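Local coordinates for protein thiosulfate sulfurtransferase YnjE (Escherichia coli, PDB 2WLX) that catalyses the transfer of a sulfur atom from thiosulfate to cyanide, yielding thiocyanate and sulfite, by way of a persulfide carried in its third rhodanese domain, at residues K21-R26 and A77-Y82; G146-I151 and T205-G210; L283-A288 and E358-F363. All coordinates share one frame; numbering follows the deposited sequence.

How the contacts relate
Each contact joins neighbouring elements of a parallel sheet, one in each of the three rhodanese domains, so equivalent parts of the fold are compared at sites that do not touch; the nearest atoms of contacts 2 and 3 are about 16 Å apart. Contacts 1 and 2 pair neighbouring strands over four residues each and are largely buried, whereas contact 3 catches a loop where it enters its strand and is only partly buried. Their chemistry differs accordingly. In contact 1 a buried salt bridge and a tyrosine close the carboxyl ends of the strands; contact 2 relies on aliphatic packing, with polar groups at its outer end; contact 3 is mostly polar and bridged by water.

Contact 1: K21-R26 and A77-Y82; sequences KAIDTR and APVALY
The Y82 ring lies across the backbone of D24, whose CA stands over one ring face, 3.8 Å from the centroid, in a CH-pi contact. Y82 CG sits between its own backbone N and carbonyl carbon (chi1 66°), which folds the ring onto the neighbouring strand. The D24 side chain then crosses the phenol end of the ring. Its CB is 3.4 Å from Y82 CZ, and CG passes Y82 CE1 at the same distance, the carboxylate plane turned 49° from the ring. OD1 accepts the backbone N of R26, closing an Asx turn, and also R26 NE at 2.9 Å. OD2 takes R26 NH2 at 2.8 Å in a salt bridge, so the guanidinium grips side-on, one nitrogen per oxygen; Y82 OH adds a weak bond to OD2 and has a stronger partner in the N of E45. An alanine at D24 is likely to leave the R26 guanidinium without its counter-charge and to open a gap beside the phenol. D24 and R26 form the D-x-R sequence familiar from rhodanese domains, here closing strand 21-24 in the middle of the parallel sheet.

Backbone bonds run from K21 N to P78 O, A80 N to K21 O, I23 N to A80 O and Y82 N to I23 O. Just past strand 21-24, T25 gives both its N and its OG1 to Y82 O, the hydroxyl at 2.8 Å and from above the carbonyl plane. On the other sheet face I23 and L81 lie side by side, I23 CB 3.8 Å from L81 CD2, with helix 85-97 touching L81 and T25. The chemistry implies a carboxylate that is probably ionised despite its burial, its charge met by R26 at the carboxyl ends of the strands.

Contact 2: G146-I151 and T205-G210; sequences GDWKVI and TVILYG
I151 and L208 run next to each other off the same face of the central parallel sheet of a rhodanese domain, where strands 148-154 and 205-209 adjoin. This is the tight end. I151 CB is 3.8 Å from L208 CD2, and the I151 chain, with CG1 beside the backbone N (chi1 -50°) and extended beyond it, carries CD1 obliquely across V206 to within 4.1 Å of its CG1. Helix 213-226 covers V206 and L208. On the other face V150 CG2 meets I207 CD1, V150 CG1 comes to the edge of the Y209 ring, and helix 128-135 packs on V150 and I207. Five backbone bonds stitch the strands together, from T205 N to D147 O at one end to Y209 N to I151 O at the other.

The packing thins toward exposed D147 and partly exposed W148 and K149. The W148 indole turns off toward helix 128-135, and the main touch left is W148 CB on T205 CB at 3.8 Å, with only a distant brush of CE3 on I207 CD1. K149, bent at chi2 and chi4, likewise turns off to bond G199 O through NZ. At this polar end T205 OG1, also bonded to D230, accepts a hydrogen bond of 2.9 Å from a water.

Contact 3: L283-A288 and E358-F363; sequences LHRQDA and EQQVSF
D287 O and Q360 N form the backbone bond of this contact, 2.9 Å long, bringing the loop 283-287 against the start of strand 360-363. A CA-H...O contact follows it, A288 CA lying 3.0 Å from Q360 O, and the two residues pair in parallel fashion.

Among side-chain bonds the Q359 amide comes first. CG lies beside the backbone N (chi1 -60°) and the chain then stays extended, laying CB alongside D287 O and delivering NE2 to Q286 O at 2.9 Å. The donor stands above that carbonyl plane and the bond is bent, with 132° at the hydrogen. NE2 is also bonded to N354 O, while OE1 reaches S289 and K356, so both ends of this buried amide are held.

In the parallel sheet of the third rhodanese domain, strand 360-363 lies beside strand 288-292 and leads toward the loop of the catalytic C365; these bonds lie at the strands' amino ends, away from that site.

The charged pair belongs to the loop. R285 grips the D287 carboxylate side-on, R285 NE to D287 OD1 at 3.0 Å and R285 NH2 to D287 OD2 at 2.8 Å, the latter from above the carboxylate plane. A288 CB covers the centre of one guanidinium face.

Water carries the remaining link. Q360 CG is anti to the backbone N (chi1 -177°) and the chain is extended, holding OE1 4.5 Å from R285 NH1. One water joins OE1 to R285 NH1, another joins it to R285 NH2, and OE1 accepts from both.

Contact 1: K21-R26 and A77-Y82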
# COMPACT_ATOMS: atom_id res chain seq x y z
N LYS A 21 0.15 6.66 -25.40
CA LYS A 21 -0.09 6.45 -23.99
C LYS A 21 -0.13 7.80 -23.25
O LYS A 21 0.60 8.73 -23.59
CB LYS A 21 0.98 5.51 -23.35
CG LYS A 21 1.13 4.13 -24.05
CD LYS A 21 1.92 3.15 -23.21
CE LYS A 21 1.96 1.74 -23.83
NZ LYS A 21 2.39 1.76 -25.28
N ALA A 22 -1.03 7.91 -22.29
CA ALA A 22 -1.15 9.10 -21.45
C ALA A 22 -0.27 8.93 -20.23
O ALA A 22 -0.13 7.82 -19.71
CB ALA A 22 -2.58 9.33 -21.06
N ILE A 23 0.40 10.02 -19.80
CA ILE A 23 1.18 9.93 -18.55
C ILE A 23 0.72 11.10 -17.66
O ILE A 23 0.79 12.27 -18.09
CB ILE A 23 2.67 10.05 -18.81
CG1 ILE A 23 3.18 8.85 -19.64
CG2 ILE A 23 3.42 10.19 -17.50
CD1 ILE A 23 4.64 9.01 -20.03
N ASP A 24 0.23 10.74 -16.49
CA ASP A 24 -0.29 11.57 -15.45
C ASP A 24 0.93 11.95 -14.60
O ASP A 24 1.52 11.13 -13.93
CB ASP A 24 -1.28 10.74 -14.57
CG ASP A 24 -2.03 11.52 -13.59
OD1 ASP A 24 -1.48 12.45 -12.94
OD2 ASP A 24 -3.21 11.13 -13.37
N THR A 25 1.31 13.22 -14.64
CA THR A 25 2.50 13.67 -13.92
C THR A 25 2.25 14.13 -12.51
O THR A 25 3.12 14.67 -11.84
CB THR A 25 3.15 14.80 -14.70
OG1 THR A 25 2.31 15.98 -14.64
CG2 THR A 25 3.45 14.35 -16.10
N ARG A 26 1.03 13.91 -12.02
CA ARG A 26 0.67 14.36 -10.69
C ARG A 26 1.15 13.36 -9.63
O ARG A 26 1.41 12.22 -9.97
CB ARG A 26 -0.86 14.55 -10.56
CG ARG A 26 -1.44 15.66 -11.46
CD ARG A 26 -2.98 15.59 -11.44
NE ARG A 26 -3.48 14.26 -11.84
CZ ARG A 26 -4.74 13.86 -11.64
NH1 ARG A 26 -5.65 14.65 -11.04
NH2 ARG A 26 -5.12 12.65 -11.99
N ALA A 77 6.43 6.20 -30.08
CA ALA A 77 4.98 6.18 -29.97
C ALA A 77 4.64 7.43 -29.16
O ALA A 77 5.38 7.77 -28.23
CB ALA A 77 4.51 4.93 -29.25
N PRO A 78 3.55 8.13 -29.53
CA PRO A 78 3.18 9.35 -28.80
C PRO A 78 2.88 9.14 -27.35
O PRO A 78 2.24 8.13 -26.96
CB PRO A 78 1.93 9.84 -29.53
CG PRO A 78 1.93 9.07 -30.82
CD PRO A 78 2.53 7.76 -30.51
N VAL A 79 3.37 10.07 -26.54
CA VAL A 79 3.02 10.08 -25.14
C VAL A 79 2.45 11.44 -24.89
O VAL A 79 2.97 12.44 -25.40
CB VAL A 79 4.24 9.81 -24.18
CG1 VAL A 79 4.72 8.33 -24.31
CG2 VAL A 79 5.35 10.78 -24.44
N ALA A 80 1.34 11.49 -24.17
CA ALA A 80 0.69 12.74 -23.86
C ALA A 80 0.68 12.92 -22.37
O ALA A 80 0.13 12.09 -21.67
CB ALA A 80 -0.76 12.75 -24.45
N LEU A 81 1.24 14.03 -21.89
CA LEU A 81 1.43 14.26 -20.50
C LEU A 81 0.27 15.15 -20.04
O LEU A 81 -0.26 15.96 -20.81
CB LEU A 81 2.74 15.01 -20.24
CG LEU A 81 4.03 14.45 -20.89
CD1 LEU A 81 5.27 15.20 -20.38
CD2 LEU A 81 4.13 13.02 -20.65
N TYR A 82 -0.08 15.06 -18.79
CA TYR A 82 -1.00 16.03 -18.19
C TYR A 82 -0.65 16.24 -16.76
O TYR A 82 0.07 15.43 -16.14
CB TYR A 82 -2.45 15.56 -18.41
CG TYR A 82 -2.90 14.31 -17.74
CD1 TYR A 82 -3.45 14.37 -16.50
CD2 TYR A 82 -2.82 13.08 -18.36
CE1 TYR A 82 -3.90 13.26 -15.84
CE2 TYR A 82 -3.27 11.95 -17.74
CZ TYR A 82 -3.84 12.05 -16.47
OH TYR A 82 -4.32 10.94 -15.81

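Contact 2: G146-I151 and T205-G210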
# COMPACT_ATOMS: atom_id res chain seq x y z
N GLY A 146 -17.63 10.14 11.32
CA GLY A 146 -17.82 10.35 12.76
C GLY A 146 -16.53 10.70 13.45
O GLY A 146 -15.81 11.55 12.96
N ASP A 147 -16.21 10.06 14.58
CA ASP A 147 -14.99 10.40 15.33
C ASP A 147 -13.81 9.75 14.58
O ASP A 147 -14.01 8.76 13.87
CB ASP A 147 -15.01 9.80 16.74
CG ASP A 147 -15.96 10.54 17.67
OD1 ASP A 147 -16.18 11.77 17.48
OD2 ASP A 147 -16.47 9.88 18.60
N TRP A 148 -12.61 10.29 14.78
CA TRP A 148 -11.44 9.73 14.14
C TRP A 148 -10.21 9.86 15.02
O TRP A 148 -10.12 10.78 15.87
CB TRP A 148 -11.21 10.36 12.74
CG TRP A 148 -11.14 11.87 12.73
CD1 TRP A 148 -12.20 12.76 12.53
CD2 TRP A 148 -9.98 12.68 12.90
NE1 TRP A 148 -11.74 14.05 12.59
CE2 TRP A 148 -10.39 14.03 12.83
CE3 TRP A 148 -8.64 12.39 13.16
CZ2 TRP A 148 -9.50 15.10 13.01
CZ3 TRP A 148 -7.74 13.48 13.34
CH2 TRP A 148 -8.17 14.80 13.24
N LYS A 149 -9.26 8.93 14.81
CA LYS A 149 -7.98 8.92 15.50
C LYS A 149 -6.83 8.75 14.51
O LYS A 149 -6.95 7.96 13.55
CB LYS A 149 -7.93 7.72 16.50
CG LYS A 149 -8.90 7.81 17.64
CD LYS A 149 -8.46 8.84 18.64
CE LYS A 149 -9.22 8.65 19.95
NZ LYS A 149 -10.68 8.79 19.79
N VAL A 150 -5.74 9.47 14.75
CA VAL A 150 -4.53 9.32 13.97
C VAL A 150 -3.48 8.72 14.89
O VAL A 150 -3.29 9.23 16.01
CB VAL A 150 -3.98 10.70 13.46
CG1 VAL A 150 -2.75 10.49 12.59
CG2 VAL A 150 -5.09 11.46 12.69
N ILE A 151 -2.78 7.69 14.39
CA ILE A 151 -1.93 6.85 15.22
C ILE A 151 -0.69 6.38 14.49
O ILE A 151 -0.76 5.68 13.47
CB ILE A 151 -2.67 5.57 15.72
CG1 ILE A 151 -4.03 5.91 16.34
CG2 ILE A 151 -1.82 4.90 16.78
CD1 ILE A 151 -4.73 4.70 17.04
N THR A 205 -13.05 6.12 13.07
CA THR A 205 -12.11 6.05 11.93
C THR A 205 -10.70 6.04 12.46
O THR A 205 -10.36 6.80 13.34
CB THR A 205 -12.31 7.23 10.94
OG1 THR A 205 -13.56 7.07 10.27
CG2 THR A 205 -11.10 7.26 9.92
N VAL A 206 -9.86 5.14 11.95
CA VAL A 206 -8.49 5.08 12.40
C VAL A 206 -7.56 5.28 11.20
O VAL A 206 -7.71 4.60 10.18
CB VAL A 206 -8.12 3.70 13.14
CG1 VAL A 206 -6.63 3.75 13.56
CG2 VAL A 206 -9.05 3.44 14.35
N ILE A 207 -6.65 6.23 11.33
CA ILE A 207 -5.69 6.49 10.26
C ILE A 207 -4.32 6.20 10.90
O ILE A 207 -3.89 6.90 11.81
CB ILE A 207 -5.76 7.93 9.71
CG1 ILE A 207 -7.18 8.30 9.26
CG2 ILE A 207 -4.76 8.07 8.53
CD1 ILE A 207 -7.60 9.74 9.76
N LEU A 208 -3.64 5.21 10.33
CA LEU A 208 -2.41 4.70 10.86
C LEU A 208 -1.24 5.10 9.95
O LEU A 208 -1.37 5.02 8.75
CB LEU A 208 -2.50 3.18 10.94
CG LEU A 208 -3.18 2.73 12.27
CD1 LEU A 208 -3.89 1.49 12.06
CD2 LEU A 208 -2.12 2.65 13.39
N TYR A 209 -0.12 5.50 10.55
CA TYR A 209 1.11 5.76 9.74
C TYR A 209 2.27 5.16 10.48
O TYR A 209 2.17 4.97 11.68
CB TYR A 209 1.33 7.24 9.50
CG TYR A 209 1.85 8.08 10.64
CD1 TYR A 209 0.99 8.65 11.57
CD2 TYR A 209 3.23 8.31 10.80
CE1 TYR A 209 1.44 9.40 12.60
CE2 TYR A 209 3.69 9.13 11.85
CZ TYR A 209 2.78 9.64 12.75
OH TYR A 209 3.21 10.42 13.80
N GLY A 210 3.35 4.83 9.78
CA GLY A 210 4.60 4.52 10.47
C GLY A 210 5.79 5.12 9.74
O GLY A 210 5.67 5.49 8.58
O HOH W 1 -15.55 8.19 11.98

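Contact 3: L283-A288 and E358-F363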
# COMPACT_ATOMS: atom_id res chain seq x y z
N LEU A 283 -3.83 -23.97 -1.09
CA LEU A 283 -2.75 -24.49 -1.94
C LEU A 283 -3.29 -25.42 -3.01
O LEU A 283 -4.27 -26.14 -2.79
CB LEU A 283 -1.73 -25.25 -1.10
CG LEU A 283 -0.84 -24.43 -0.13
CD1 LEU A 283 -0.02 -25.34 0.81
CD2 LEU A 283 0.08 -23.45 -0.86
N HIS A 284 -2.65 -25.39 -4.18
CA HIS A 284 -2.94 -26.30 -5.30
C HIS A 284 -4.28 -26.10 -5.99
O HIS A 284 -4.92 -27.07 -6.42
CB HIS A 284 -2.76 -27.76 -4.86
CG HIS A 284 -1.34 -28.07 -4.56
ND1 HIS A 284 -0.85 -28.11 -3.28
CD2 HIS A 284 -0.27 -28.21 -5.38
CE1 HIS A 284 0.45 -28.32 -3.31
NE2 HIS A 284 0.83 -28.39 -4.58
N ARG A 285 -4.66 -24.84 -6.15
CA ARG A 285 -5.96 -24.47 -6.64
C ARG A 285 -5.77 -23.30 -7.60
O ARG A 285 -4.80 -22.52 -7.48
CB ARG A 285 -6.85 -24.02 -5.47
CG ARG A 285 -7.40 -25.14 -4.56
CD ARG A 285 -8.02 -24.61 -3.29
NE ARG A 285 -9.28 -23.89 -3.52
CZ ARG A 285 -9.96 -23.24 -2.58
NH1 ARG A 285 -9.56 -23.26 -1.32
NH2 ARG A 285 -11.07 -22.57 -2.90
N GLN A 286 -6.70 -23.20 -8.53
CA GLN A 286 -6.83 -22.05 -9.40
C GLN A 286 -7.73 -20.95 -8.82
O GLN A 286 -7.57 -19.80 -9.17
CB GLN A 286 -7.39 -22.53 -10.74
CG GLN A 286 -6.48 -23.54 -11.43
CD GLN A 286 -5.04 -23.03 -11.49
OE1 GLN A 286 -4.79 -21.93 -12.00
NE2 GLN A 286 -4.10 -23.82 -10.96
N ASP A 287 -8.67 -21.30 -7.96
CA ASP A 287 -9.66 -20.34 -7.45
C ASP A 287 -9.21 -19.70 -6.14
O ASP A 287 -9.96 -18.91 -5.56
CB ASP A 287 -11.02 -21.05 -7.24
CG ASP A 287 -10.92 -22.26 -6.30
OD1 ASP A 287 -9.87 -22.91 -6.30
OD2 ASP A 287 -11.88 -22.57 -5.56
N ALA A 288 -8.02 -20.10 -5.67
CA ALA A 288 -7.33 -19.52 -4.52
C ALA A 288 -5.81 -19.49 -4.72
O ALA A 288 -5.26 -20.22 -5.56
CB ALA A 288 -7.66 -20.29 -3.25
N GLU A 358 -10.24 -12.40 -8.57
CA GLU A 358 -11.40 -13.30 -8.50
C GLU A 358 -11.16 -14.56 -7.65
O GLU A 358 -12.10 -15.30 -7.38
CB GLU A 358 -11.83 -13.71 -9.89
CG GLU A 358 -10.82 -14.63 -10.60
CD GLU A 358 -9.83 -13.88 -11.54
OE1 GLU A 358 -9.67 -12.64 -11.35
OE2 GLU A 358 -9.23 -14.58 -12.42
N GLN A 359 -9.92 -14.78 -7.22
CA GLN A 359 -9.55 -15.86 -6.35
C GLN A 359 -9.72 -15.49 -4.88
O GLN A 359 -9.78 -14.30 -4.54
CB GLN A 359 -8.07 -16.20 -6.54
CG GLN A 359 -7.62 -16.64 -7.96
CD GLN A 359 -6.11 -16.83 -8.03
OE1 GLN A 359 -5.36 -16.23 -7.27
NE2 GLN A 359 -5.66 -17.67 -8.91
N GLN A 360 -9.80 -16.51 -4.02
CA GLN A 360 -9.56 -16.32 -2.62
C GLN A 360 -8.03 -16.20 -2.41
O GLN A 360 -7.29 -17.13 -2.73
CB GLN A 360 -10.13 -17.48 -1.74
CG GLN A 360 -9.91 -17.20 -0.26
CD GLN A 360 -10.49 -18.23 0.71
OE1 GLN A 360 -10.95 -19.30 0.32
NE2 GLN A 360 -10.46 -17.88 2.01
N VAL A 361 -7.56 -15.06 -1.88
CA VAL A 361 -6.16 -14.81 -1.76
C VAL A 361 -5.78 -14.50 -0.34
O VAL A 361 -6.46 -13.72 0.35
CB VAL A 361 -5.77 -13.60 -2.70
CG1 VAL A 361 -4.33 -13.32 -2.59
CG2 VAL A 361 -6.16 -13.86 -4.12
N SER A 362 -4.69 -15.12 0.09
CA SER A 362 -4.19 -14.89 1.41
C SER A 362 -2.70 -14.70 1.29
O SER A 362 -2.01 -15.49 0.58
CB SER A 362 -4.46 -16.11 2.29
OG SER A 362 -4.34 -15.77 3.65
N PHE A 363 -2.23 -13.66 1.96
CA PHE A 363 -0.83 -13.25 1.92
C PHE A 363 -0.16 -13.62 3.20
O PHE A 363 -0.80 -13.65 4.27
CB PHE A 363 -0.72 -11.71 1.82
CG PHE A 363 -1.43 -11.13 0.64
CD1 PHE A 363 -0.86 -11.18 -0.61
CD2 PHE A 363 -2.65 -10.46 0.78
CE1 PHE A 363 -1.47 -10.57 -1.69
CE2 PHE A 363 -3.28 -9.86 -0.30
CZ PHE A 363 -2.68 -9.92 -1.53
O HOH W 2 -10.94 -22.06 1.30
O HOH W 3 -12.42 -20.04 -1.68